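Local coordinates for glycerol-3-phosphate dehydrogenase [NAD(+)] (PDB 6IUY), which probably interconverts sn-glycerol 3-phosphate and dihydroxyacetone phosphate with NAD, and carries a haloacid dehalogenase-like domain that binds magnesium, at residues 23-26 against 27-30. Numbering follows the deposited sequence.
Sequences EPSE and QVLD
Ser25 and Val28 meet at the first turn of helix 26-33, where the chain leaves an irregular lead-in and enters the helix that precedes strand 37-40, a strand of the parallel sheet in the haloacid dehalogenase-like part of the protein. The tight side of this turn is built on one backbone oxygen. Ser25 O accepts from Val28 N at 2.6 Å, with the donor close to the line of the carbonyl bond although the hydrogen bond is bent, with an N-H...O angle of 134°. Ser25 O also accepts from Leu29 N at 3.2 Å, the donor lying well above the carbonyl plane. The pair of bonds, one reaching three residues ahead and the other four, closes the opening turn, and Asp30 N donates to Glu26 O at 3.3 Å.

Among the side chains, the close packing lies between Ser25 and Val28. CG2 of Val28 points opposite its own carbonyl carbon, and this rotation brings the methyl alongside the serine hydroxyl, with CG2 3.4 Å from Ser25 OG. Val28 is buried and touches Asp241, and Leu29 touches Lys253, both in loops farther along the chain.

The other side is loose and open to solvent. Glu26 and Gln27 leave the backbone pointing away; the bend at chi2 (88°) turns the Glu26 carboxylate back along the lead-in beside Ser25, whereas Gln27 extends beyond CG. The carboxylate of Asp30 likewise leads away from the lead-in, although its CB stays 3.7 Å from Glu26 O.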
loop_
_atom_site.group_PDB
_atom_site.type_symbol
_atom_site.label_atom_id
_atom_site.label_comp_id
_atom_site.label_asym_id
_atom_site.label_seq_id
_atom_site.Cartn_x
_atom_site.Cartn_y
_atom_site.Cartn_z
ATOM N N GLU A 23 7.140 -27.642 46.357
ATOM C CA GLU A 23 8.205 -27.211 45.453
ATOM C C GLU A 23 7.960 -27.717 44.032
ATOM O O GLU A 23 7.366 -28.782 43.850
ATOM C CB GLU A 23 9.561 -27.685 45.957
ATOM N N PRO A 24 8.426 -26.947 43.025
ATOM C CA PRO A 24 8.208 -27.142 41.578
ATOM C C PRO A 24 9.193 -28.113 40.927
ATOM O O PRO A 24 9.756 -28.953 41.629
ATOM C CB PRO A 24 8.402 -25.737 41.010
ATOM C CG PRO A 24 9.438 -25.124 41.925
ATOM C CD PRO A 24 9.184 -25.709 43.304
ATOM N N SER A 25 9.392 -27.999 39.612
ATOM C CA SER A 25 10.272 -28.917 38.885
ATOM C C SER A 25 10.562 -28.499 37.432
ATOM O O SER A 25 9.660 -28.439 36.598
ATOM C CB SER A 25 9.680 -30.327 38.885
ATOM O OG SER A 25 8.865 -30.545 37.748
ATOM N N GLU A 26 11.841 -28.234 37.167
ATOM C CA GLU A 26 12.412 -27.885 35.852
ATOM C C GLU A 26 11.456 -27.600 34.692
ATOM O O GLU A 26 11.296 -26.448 34.280
ATOM C CB GLU A 26 13.368 -28.994 35.402
ATOM C CG GLU A 26 14.655 -29.094 36.232
ATOM C CD GLU A 26 14.510 -29.999 37.449
ATOM O OE1 GLU A 26 13.643 -30.903 37.427
ATOM O OE2 GLU A 26 15.267 -29.812 38.428
ATOM N N GLN A 27 10.847 -28.641 34.133
ATOM C CA GLN A 27 10.053 -28.456 32.918
ATOM C C GLN A 27 8.614 -28.056 33.235
ATOM O O GLN A 27 7.908 -27.526 32.376
ATOM C CB GLN A 27 10.091 -29.723 32.056
ATOM C CG GLN A 27 9.503 -30.957 32.718
ATOM C CD GLN A 27 10.004 -32.246 32.076
ATOM O OE1 GLN A 27 11.212 -32.498 32.029
ATOM N NE2 GLN A 27 9.078 -33.066 31.582
ATOM N N VAL A 28 8.186 -28.301 34.472
ATOM C CA VAL A 28 6.896 -27.805 34.927
ATOM C C VAL A 28 6.964 -26.293 35.081
ATOM O O VAL A 28 6.117 -25.568 34.545
ATOM C CB VAL A 28 6.463 -28.444 36.256
ATOM C CG1 VAL A 28 5.324 -27.664 36.868
ATOM C CG2 VAL A 28 6.041 -29.875 36.029
ATOM N N LEU A 29 7.979 -25.820 35.804
ATOM C CA LEU A 29 8.193 -24.385 35.981
ATOM C C LEU A 29 8.242 -23.691 34.629
ATOM O O LEU A 29 7.716 -22.591 34.462
ATOM C CB LEU A 29 9.481 -24.095 36.755
ATOM C CG LEU A 29 9.720 -22.600 37.010
ATOM C CD1 LEU A 29 8.539 -21.986 37.756
ATOM C CD2 LEU A 29 11.035 -22.337 37.758
ATOM N N ASP A 30 8.869 -24.343 33.663
ATOM C CA ASP A 30 8.912 -23.813 32.310
ATOM C C ASP A 30 7.491 -23.662 31.744
ATOM O O ASP A 30 7.149 -22.615 31.183
ATOM C CB ASP A 30 9.761 -24.718 31.413
ATOM C CG ASP A 30 10.215 -24.025 30.139
ATOM O OD1 ASP A 30 10.149 -24.665 29.065
ATOM O OD2 ASP A 30 10.648 -22.850 30.211
#